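PDB 6WIN: type 6 secretion amidase effector 2, which probably acts as an antibacterial toxin of the type VI secretion system, cleaving amide bonds in the peptide part of peptidoglycan. Local coordinates for residues A[24-29]-A[88-93]; A[12-17]-A[98-103]; A[55-60]-A[75-80]. All blocks are in the same frame, centred on the assembly; numbering follows the deposited sequence.

Interaction 1: A[24-29]-A[88-93]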
loop_
_atom_site.group_PDB
_atom_site.type_symbol
_atom_site.label_atom_id
_atom_site.label_comp_id
_atom_site.label_asym_id
_atom_site.label_seq_id
_atom_site.Cartn_x
_atom_site.Cartn_y
_atom_site.Cartn_z
ATOM N N VAL A 24 -1.539 -6.896 -4.361
ATOM C CA VAL A 24 -0.210 -7.416 -4.021
ATOM C C VAL A 24 0.505 -7.943 -5.264
ATOM O O VAL A 24 1.728 -7.812 -5.391
ATOM C CB VAL A 24 -0.331 -8.495 -2.923
ATOM C CG1 VAL A 24 1.023 -9.135 -2.629
ATOM C CG2 VAL A 24 -0.898 -7.880 -1.643
ATOM N N GLU A 25 -0.244 -8.512 -6.214
ATOM C CA GLU A 25 0.378 -9.085 -7.399
ATOM C C GLU A 25 0.969 -8.018 -8.311
ATOM O O GLU A 25 1.901 -8.306 -9.065
ATOM C CB GLU A 25 -0.634 -9.929 -8.164
ATOM C CG GLU A 25 -1.022 -11.205 -7.438
ATOM C CD GLU A 25 -2.127 -11.962 -8.158
ATOM O OE1 GLU A 25 -3.010 -11.308 -8.748
ATOM O OE2 GLU A 25 -2.117 -13.207 -8.136
ATOM N N LEU A 26 0.456 -6.789 -8.263
ATOM C CA LEU A 26 1.099 -5.710 -9.002
ATOM C C LEU A 26 2.506 -5.477 -8.486
ATOM O O LEU A 26 3.470 -5.439 -9.263
ATOM C CB LEU A 26 0.280 -4.423 -8.903
ATOM C CG LEU A 26 0.975 -3.207 -9.523
ATOM C CD1 LEU A 26 1.074 -3.360 -11.052
ATOM C CD2 LEU A 26 0.240 -1.937 -9.160
ATOM N N ILE A 27 2.643 -5.330 -7.165
ATOM C CA ILE A 27 3.964 -5.144 -6.577
ATOM C C ILE A 27 4.869 -6.305 -6.943
ATOM O O ILE A 27 6.026 -6.115 -7.330
ATOM C CB ILE A 27 3.872 -4.998 -5.049
ATOM C CG1 ILE A 27 2.673 -4.127 -4.642
ATOM C CG2 ILE A 27 5.161 -4.414 -4.542
ATOM C CD1 ILE A 27 2.766 -2.708 -5.144
ATOM N N GLN A 28 4.353 -7.530 -6.804
ATOM C CA GLN A 28 5.173 -8.723 -6.972
ATOM C C GLN A 28 5.628 -8.897 -8.408
ATOM O O GLN A 28 6.670 -9.517 -8.650
ATOM C CB GLN A 28 4.398 -9.958 -6.519
ATOM C CG GLN A 28 4.183 -10.029 -5.002
ATOM C CD GLN A 28 3.206 -11.120 -4.603
ATOM O OE1 GLN A 28 2.376 -11.551 -5.407
ATOM N NE2 GLN A 28 3.295 -11.572 -3.354
ATOM N N HIS A 29 4.857 -8.379 -9.368
ATOM C CA HIS A 29 5.245 -8.500 -10.765
ATOM C C HIS A 29 6.531 -7.733 -11.040
ATOM O O HIS A 29 7.412 -8.224 -11.760
ATOM C CB HIS A 29 4.118 -8.003 -11.673
ATOM C CG HIS A 29 4.414 -8.155 -13.132
ATOM N ND1 HIS A 29 4.181 -9.326 -13.818
ATOM C CD2 HIS A 29 4.954 -7.295 -14.027
ATOM C CE1 HIS A 29 4.548 -9.177 -15.079
ATOM N NE2 HIS A 29 5.022 -7.953 -15.232
HETATM N N MSE A 88 -0.139 4.414 -6.724
HETATM C CA MSE A 88 -0.310 3.640 -7.955
HETATM C C MSE A 88 -0.676 2.192 -7.603
HETATM O O MSE A 88 0.070 1.519 -6.861
HETATM C CB MSE A 88 0.982 3.706 -8.784
HETATM C CG MSE A 88 0.934 3.043 -10.161
HETATM SE SE MSE A 88 -0.096 4.127 -11.414
HETATM C CE MSE A 88 1.180 5.688 -11.716
ATOM N N ASP A 89 -1.822 1.703 -8.083
ATOM C CA ASP A 89 -2.274 0.385 -7.650
ATOM C C ASP A 89 -3.119 -0.293 -8.723
ATOM O O ASP A 89 -3.263 0.193 -9.849
ATOM C CB ASP A 89 -3.023 0.468 -6.305
ATOM C CG ASP A 89 -4.257 1.380 -6.336
ATOM O OD1 ASP A 89 -4.633 1.898 -7.406
ATOM O OD2 ASP A 89 -4.860 1.568 -5.252
ATOM N N GLN A 90 -3.646 -1.458 -8.362
ATOM C CA GLN A 90 -4.601 -2.190 -9.175
ATOM C C GLN A 90 -5.438 -3.039 -8.230
ATOM O O GLN A 90 -5.089 -3.222 -7.062
ATOM C CB GLN A 90 -3.904 -3.079 -10.220
ATOM C CG GLN A 90 -3.485 -4.441 -9.657
ATOM C CD GLN A 90 -2.798 -5.344 -10.672
ATOM O OE1 GLN A 90 -2.540 -4.947 -11.809
ATOM N NE2 GLN A 90 -2.496 -6.572 -10.257
ATOM N N TRP A 91 -6.549 -3.559 -8.742
ATOM C CA TRP A 91 -7.268 -4.647 -8.085
ATOM C C TRP A 91 -8.148 -5.329 -9.132
ATOM O O TRP A 91 -8.132 -4.971 -10.316
ATOM C CB TRP A 91 -8.049 -4.176 -6.846
ATOM C CG TRP A 91 -9.105 -3.104 -7.041
ATOM C CD1 TRP A 91 -10.434 -3.300 -7.296
ATOM C CD2 TRP A 91 -8.920 -1.681 -6.954
ATOM N NE1 TRP A 91 -11.085 -2.087 -7.390
ATOM C CE2 TRP A 91 -10.178 -1.079 -7.184
ATOM C CE3 TRP A 91 -7.814 -0.858 -6.706
ATOM C CZ2 TRP A 91 -10.361 0.311 -7.176
ATOM C CZ3 TRP A 91 -8.001 0.529 -6.701
ATOM C CH2 TRP A 91 -9.266 1.094 -6.934
ATOM N N LYS A 92 -8.904 -6.341 -8.689
ATOM C CA LYS A 92 -9.504 -7.288 -9.626
ATOM C C LYS A 92 -10.671 -6.704 -10.421
ATOM O O LYS A 92 -11.040 -7.280 -11.448
ATOM C CB LYS A 92 -9.961 -8.543 -8.876
ATOM N N ASP A 93 -11.255 -5.588 -9.983
ATOM C CA ASP A 93 -12.458 -5.051 -10.614
ATOM C C ASP A 93 -12.096 -4.449 -11.966
ATOM O O ASP A 93 -11.515 -3.361 -12.028
ATOM C CB ASP A 93 -13.098 -4.009 -9.701
ATOM C CG ASP A 93 -14.436 -3.509 -10.214
ATOM O OD1 ASP A 93 -14.800 -3.806 -11.373
ATOM O OD2 ASP A 93 -15.135 -2.813 -9.441
#
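Leu26, on helix 23-30, meets Asp89 and Gln90 where strand 84-89 runs out into a loop. A short helix packed against one side of an antiparallel sheet is consistent with the papain-like fold of cell-wall amidases, and this buried contact joins the helix to the end of an inner strand of the sheet. Across the two segments the interaction is entirely van der Waals. The isobutyl group of Leu26 does most of the work: CG stands anti to the backbone N (chi1 173°), and the branch divides, CD2 resting 3.7 Å from CA of Asp89 while CD1 comes to 4.0 Å from OE1 of Gln90. Leucine suits this place because its two methyls can cover the strand backbone and the flank of the next side chain together. The amide of Gln90 packs against the root of the same side chain, crossing it obliquely; its CD lies 3.7 Å from Leu26 CB, and the chain is extended beyond CG.

Polar bonds leave the pair for other parts of the chain. Asp89, whose carboxylate leads away from the helix, pairs with Lys97 and Arg103 in salt bridges and is hydrogen-bonded to His73. The tip of Gln90 is buried, and an amide fits there because it offers two N-H groups without a net charge: NE2 bonds to the carbonyl oxygens of Gln22 and Val17. Beside these bonds, the same NE2 lies 3.6 Å from Leu26 N, a packing distance and no hydrogen bond.

Interaction 2: A[12-17]-A[98-103]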
loop_
_atom_site.group_PDB
_atom_site.type_symbol
_atom_site.label_atom_id
_atom_site.label_comp_id
_atom_site.label_asym_id
_atom_site.label_seq_id
_atom_site.Cartn_x
_atom_site.Cartn_y
_atom_site.Cartn_z
ATOM N N GLN A 12 1.184 4.171 -14.955
ATOM C CA GLN A 12 -0.149 4.636 -15.311
ATOM C C GLN A 12 -0.536 4.100 -16.686
ATOM O O GLN A 12 0.257 4.146 -17.627
ATOM C CB GLN A 12 -0.208 6.160 -15.305
ATOM C CG GLN A 12 -1.502 6.716 -15.902
ATOM C CD GLN A 12 -2.649 6.717 -14.899
ATOM O OE1 GLN A 12 -2.452 6.435 -13.716
ATOM N NE2 GLN A 12 -3.849 7.039 -15.366
ATOM N N ASP A 13 -1.734 3.527 -16.770
ATOM C CA ASP A 13 -2.353 3.043 -17.988
ATOM C C ASP A 13 -1.770 1.721 -18.462
ATOM O O ASP A 13 -2.167 1.258 -19.529
ATOM C CB ASP A 13 -2.253 4.060 -19.127
ATOM C CG ASP A 13 -3.302 5.131 -19.024
ATOM O OD1 ASP A 13 -4.216 4.961 -18.189
ATOM O OD2 ASP A 13 -3.216 6.130 -19.772
ATOM N N THR A 14 -0.861 1.093 -17.713
ATOM C CA THR A 14 -0.390 -0.210 -18.153
ATOM C C THR A 14 -1.463 -1.265 -17.904
ATOM O O THR A 14 -2.431 -1.047 -17.172
ATOM C CB THR A 14 0.919 -0.618 -17.457
ATOM O OG1 THR A 14 0.773 -0.555 -16.030
ATOM C CG2 THR A 14 2.070 0.281 -17.885
ATOM N N GLU A 15 -1.290 -2.416 -18.543
ATOM C CA GLU A 15 -2.191 -3.538 -18.316
ATOM C C GLU A 15 -1.960 -4.126 -16.931
ATOM O O GLU A 15 -0.832 -4.187 -16.446
ATOM C CB GLU A 15 -1.989 -4.608 -19.386
ATOM C CG GLU A 15 -2.540 -4.210 -20.751
ATOM C CD GLU A 15 -4.017 -3.900 -20.689
ATOM O OE1 GLU A 15 -4.818 -4.851 -20.534
ATOM O OE2 GLU A 15 -4.376 -2.706 -20.772
ATOM N N LYS A 16 -3.051 -4.524 -16.281
ATOM C CA LYS A 16 -2.960 -5.180 -14.989
ATOM C C LYS A 16 -2.245 -6.513 -15.139
ATOM O O LYS A 16 -2.272 -7.133 -16.204
ATOM C CB LYS A 16 -4.355 -5.372 -14.398
ATOM C CG LYS A 16 -5.077 -4.061 -14.146
ATOM C CD LYS A 16 -6.262 -4.249 -13.215
ATOM C CE LYS A 16 -7.370 -5.037 -13.893
ATOM N NZ LYS A 16 -8.585 -5.134 -13.053
ATOM N N VAL A 17 -1.597 -6.948 -14.059
ATOM C CA VAL A 17 -0.661 -8.064 -14.085
ATOM C C VAL A 17 -0.993 -9.023 -12.953
ATOM O O VAL A 17 -1.769 -8.715 -12.048
ATOM C CB VAL A 17 0.803 -7.599 -13.966
ATOM C CG1 VAL A 17 1.198 -6.768 -15.173
ATOM C CG2 VAL A 17 0.984 -6.798 -12.677
ATOM N N PRO A 98 -9.875 -0.700 -14.780
ATOM C CA PRO A 98 -9.472 -1.405 -16.010
ATOM C C PRO A 98 -7.966 -1.462 -16.210
ATOM O O PRO A 98 -7.462 -2.438 -16.785
ATOM C CB PRO A 98 -10.161 -0.599 -17.122
ATOM C CG PRO A 98 -10.353 0.760 -16.538
ATOM C CD PRO A 98 -10.642 0.523 -15.080
ATOM N N ARG A 99 -7.232 -0.445 -15.761
ATOM C CA ARG A 99 -5.786 -0.397 -15.908
ATOM C C ARG A 99 -5.134 -0.155 -14.552
ATOM O O ARG A 99 -5.795 0.187 -13.566
ATOM C CB ARG A 99 -5.355 0.702 -16.885
ATOM C CG ARG A 99 -6.254 0.864 -18.109
ATOM C CD ARG A 99 -6.159 -0.304 -19.101
ATOM N NE ARG A 99 -7.332 -0.298 -19.964
ATOM C CZ ARG A 99 -7.903 -1.375 -20.490
ATOM N NH1 ARG A 99 -7.403 -2.574 -20.276
ATOM N NH2 ARG A 99 -8.991 -1.243 -21.236
ATOM N N VAL A 100 -3.810 -0.348 -14.514
ATOM C CA VAL A 100 -3.007 0.195 -13.425
ATOM C C VAL A 100 -3.088 1.710 -13.501
ATOM O O VAL A 100 -2.913 2.294 -14.578
ATOM C CB VAL A 100 -1.561 -0.325 -13.527
ATOM C CG1 VAL A 100 -0.709 0.177 -12.372
ATOM C CG2 VAL A 100 -1.568 -1.842 -13.548
ATOM N N SER A 101 -3.406 2.358 -12.377
ATOM C CA SER A 101 -3.647 3.798 -12.433
ATOM C C SER A 101 -3.523 4.428 -11.055
ATOM O O SER A 101 -3.573 3.743 -10.033
ATOM C CB SER A 101 -5.031 4.117 -13.011
ATOM O OG SER A 101 -6.049 3.476 -12.277
ATOM N N LYS A 102 -3.402 5.760 -11.055
ATOM C CA LYS A 102 -3.271 6.539 -9.829
ATOM C C LYS A 102 -4.624 6.802 -9.190
ATOM O O LYS A 102 -5.630 6.994 -9.881
ATOM C CB LYS A 102 -2.634 7.901 -10.085
ATOM C CG LYS A 102 -1.575 7.973 -11.131
ATOM C CD LYS A 102 -1.156 9.419 -11.254
ATOM C CE LYS A 102 0.048 9.569 -12.136
ATOM N NZ LYS A 102 0.466 11.000 -12.170
ATOM N N ARG A 103 -4.628 6.872 -7.856
ATOM C CA ARG A 103 -5.815 7.319 -7.146
ATOM C C ARG A 103 -5.404 8.021 -5.855
ATOM O O ARG A 103 -4.302 7.828 -5.331
ATOM C CB ARG A 103 -6.783 6.162 -6.857
ATOM C CG ARG A 103 -6.301 5.167 -5.796
ATOM C CD ARG A 103 -7.391 4.143 -5.492
ATOM N NE ARG A 103 -6.955 3.150 -4.514
ATOM C CZ ARG A 103 -7.479 3.001 -3.302
ATOM N NH1 ARG A 103 -8.473 3.783 -2.902
ATOM N NH2 ARG A 103 -7.010 2.055 -2.490
HETATM O O HOH W 1 -5.473 -4.249 -17.704
#
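Gln12 reaches Lys102 with its amide oxygen: OE1 accepts the backbone N-H of Lys102 at 2.9 Å, in the plane of the amide. CG lies anti to the backbone N (chi1 170°) and the chain then bends at chi2 (82°), bringing CD alongside Ser101. OE1 also comes 3.1 Å from Lys102 CG, the two side chains crossing at about a right angle. Glutamine suits the spot, since its carbonyl takes the place of a backbone acceptor beside an edge strand.

Two backbone bonds continue the pairing, Asp13 N to Val100 O at 2.8 Å and Val100 N to Thr14 O at 3.1 Å. With them the loop ahead of helix 23-30 runs beside strand 101-106 and the residues leading into it. That strand is the outermost on its side of the antiparallel sheet within this chain, so the loop follows the sheet's margin.

Thr14 turns OG1 over the Val100 side chain, 3.4 Å from CB, while OG1 itself is hydrogen-bonded to Leu11 O. The branched Val100 is buried and uses CG2 against Thr14 and Lys16; elsewhere it touches Leu26 of the helix. Farther out, Glu15 and Arg99 lie side by side and point the same way, their chains both bent at chi2. Their salt bridge joins OE2 to NH1 at 3.1 Å, with the carboxylate and guanidinium planes 40° apart. A water bridges Lys16 N and Pro98 O and donates a weak bond to Glu15 OE1. Lys16 passes its aliphatic chain over the Pro98 carbonyl, CE 3.9 Å from O, and its ammonium goes on to a salt bridge with Asp94.

Interaction 3: A[55-60]-A[75-80]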
loop_
_atom_site.group_PDB
_atom_site.type_symbol
_atom_site.label_atom_id
_atom_site.label_comp_id
_atom_site.label_asym_id
_atom_site.label_seq_id
_atom_site.Cartn_x
_atom_site.Cartn_y
_atom_site.Cartn_z
ATOM N N THR A 55 8.070 4.091 -3.307
ATOM C CA THR A 55 8.168 3.218 -2.146
ATOM C C THR A 55 6.970 2.279 -2.095
ATOM O O THR A 55 5.829 2.700 -2.315
ATOM C CB THR A 55 8.241 4.046 -0.861
ATOM O OG1 THR A 55 9.357 4.942 -0.930
ATOM C CG2 THR A 55 8.392 3.133 0.334
ATOM N N VAL A 56 7.231 0.998 -1.822
ATOM C CA VAL A 56 6.141 0.049 -1.647
ATOM C C VAL A 56 5.494 0.278 -0.288
ATOM O O VAL A 56 6.177 0.271 0.743
ATOM C CB VAL A 56 6.649 -1.390 -1.772
ATOM C CG1 VAL A 56 5.542 -2.352 -1.405
ATOM C CG2 VAL A 56 7.201 -1.659 -3.198
ATOM N N ILE A 57 4.169 0.479 -0.279
ATOM C CA ILE A 57 3.416 0.728 0.941
ATOM C C ILE A 57 2.213 -0.210 1.001
ATOM O O ILE A 57 1.819 -0.819 0.006
ATOM C CB ILE A 57 2.981 2.204 1.040
ATOM C CG1 ILE A 57 2.004 2.560 -0.095
ATOM C CG2 ILE A 57 4.213 3.102 0.968
ATOM C CD1 ILE A 57 1.443 3.991 0.005
ATOM N N ALA A 58 1.627 -0.327 2.191
ATOM C CA ALA A 58 0.514 -1.247 2.386
ATOM C C ALA A 58 -0.254 -0.877 3.648
ATOM O O ALA A 58 0.252 -0.175 4.521
ATOM C CB ALA A 58 0.998 -2.697 2.487
ATOM N N THR A 59 -1.485 -1.377 3.730
ATOM C CA THR A 59 -2.252 -1.342 4.970
ATOM C C THR A 59 -1.648 -2.310 5.986
ATOM O O THR A 59 -1.416 -3.480 5.671
ATOM C CB THR A 59 -3.700 -1.746 4.700
ATOM O OG1 THR A 59 -3.708 -3.074 4.150
ATOM C CG2 THR A 59 -4.381 -0.782 3.712
ATOM N N PHE A 60 -1.421 -1.838 7.211
ATOM C CA PHE A 60 -0.861 -2.672 8.271
ATOM C C PHE A 60 -1.676 -2.546 9.549
ATOM O O PHE A 60 -2.099 -1.449 9.923
ATOM C CB PHE A 60 0.588 -2.297 8.598
ATOM C CG PHE A 60 1.595 -2.868 7.650
ATOM C CD1 PHE A 60 2.155 -4.120 7.879
ATOM C CD2 PHE A 60 2.007 -2.144 6.544
ATOM C CE1 PHE A 60 3.095 -4.641 7.025
ATOM C CE2 PHE A 60 2.945 -2.661 5.684
ATOM C CZ PHE A 60 3.494 -3.918 5.930
ATOM N N ALA A 75 0.267 -0.911 -2.514
ATOM C CA ALA A 75 0.376 0.054 -3.603
ATOM C C ALA A 75 1.788 0.620 -3.648
ATOM O O ALA A 75 2.605 0.378 -2.758
ATOM C CB ALA A 75 -0.657 1.183 -3.446
ATOM N N PHE A 76 2.066 1.377 -4.710
ATOM C CA PHE A 76 3.274 2.190 -4.799
ATOM C C PHE A 76 2.943 3.622 -4.399
ATOM O O PHE A 76 1.994 4.211 -4.922
ATOM C CB PHE A 76 3.866 2.198 -6.212
ATOM C CG PHE A 76 4.329 0.854 -6.715
ATOM C CD1 PHE A 76 5.545 0.315 -6.295
ATOM C CD2 PHE A 76 3.573 0.150 -7.633
ATOM C CE1 PHE A 76 5.987 -0.902 -6.780
ATOM C CE2 PHE A 76 4.008 -1.074 -8.124
ATOM C CZ PHE A 76 5.220 -1.602 -7.685
ATOM N N PHE A 77 3.739 4.188 -3.496
ATOM C CA PHE A 77 3.556 5.583 -3.110
ATOM C C PHE A 77 3.954 6.519 -4.249
ATOM O O PHE A 77 4.979 6.315 -4.905
ATOM C CB PHE A 77 4.393 5.890 -1.873
ATOM C CG PHE A 77 4.365 7.322 -1.462
ATOM C CD1 PHE A 77 3.275 7.833 -0.769
ATOM C CD2 PHE A 77 5.437 8.159 -1.742
ATOM C CE1 PHE A 77 3.250 9.175 -0.369
ATOM C CE2 PHE A 77 5.425 9.490 -1.349
ATOM C CZ PHE A 77 4.333 10.002 -0.660
ATOM N N LEU A 78 3.149 7.561 -4.479
ATOM C CA LEU A 78 3.501 8.575 -5.476
ATOM C C LEU A 78 3.749 9.958 -4.891
ATOM O O LEU A 78 4.656 10.650 -5.347
ATOM C CB LEU A 78 2.412 8.689 -6.560
ATOM C CG LEU A 78 2.127 7.489 -7.462
ATOM C CD1 LEU A 78 1.018 7.835 -8.464
ATOM C CD2 LEU A 78 3.385 6.991 -8.179
ATOM N N GLY A 79 2.964 10.389 -3.910
ATOM C CA GLY A 79 3.112 11.719 -3.341
ATOM C C GLY A 79 2.046 11.941 -2.290
ATOM O O GLY A 79 1.195 11.079 -2.047
ATOM N N GLN A 80 2.094 13.114 -1.656
ATOM C CA GLN A 80 1.106 13.412 -0.624
ATOM C C GLN A 80 0.945 14.917 -0.445
ATOM O O GLN A 80 1.809 15.714 -0.824
ATOM C CB GLN A 80 1.470 12.751 0.717
ATOM C CG GLN A 80 2.680 13.347 1.432
ATOM C CD GLN A 80 2.995 12.624 2.735
ATOM O OE1 GLN A 80 2.186 12.622 3.669
ATOM N NE2 GLN A 80 4.169 11.989 2.797
#
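Val56 sets its CG2 methyl beside the ring of Phe76, 3.9 Å from CE1, the two side chains lying side by side on one face of the sheet. On the other face Ile57 fills the hollow above the small Ala75: with CG1 between the backbone N and carbonyl carbon (chi1 64°), Ile57 lays it over the Ala75 carbonyl, 3.5 Å from O, and CD1 carries on to Phe77 CB. Alanine leaves room there for the isoleucine branch, and Phe77 receives CD1 near the plane of its ring, at the edge. Gly79 N sits over the centre of one face of that ring.

Beneath these side chains the backbones pair antiparallel, Val56 with Phe76 as a non-hydrogen-bonded pair and Ile57 with Ala75 as a hydrogen-bonded one. Phe77 N bonds to Thr55 O at 2.8 Å, almost perfectly straight. The N-to-C directions of the short segments are 114° apart, far from the 180° of a straight antiparallel pair, so the strands diverge after two bridged pairs.

Strand 56-59 is flanked on its other side by strand 129-133, and strand 74-81 by strand 84-89; helix 23-30 covers the Val56 and Phe76 face through Leu26 and Ile27.

Interactions 1 and 3 are core contacts, whereas interaction 2 lies at the surface. All three reach one antiparallel sheet: interaction 3 pairs two of its inner strands, interaction 1 lays the helix against the end of the next strand, and interaction 2 runs beside the edge strand 101-106 and the residues leading into it. Helix 23-30 connects interactions 1 and 3, since Ile27 touches both Phe76 and Val56. Between interactions 1 and 2 the bonds are polar, Asp89 with Arg103 and probably Trp91 O with Lys16. The chemistry follows the depth: apolar side chains over backbone ladder bonds in interaction 3, van der Waals contact alone in interaction 1, and hydrogen bonds, a salt bridge and a water in interaction 2.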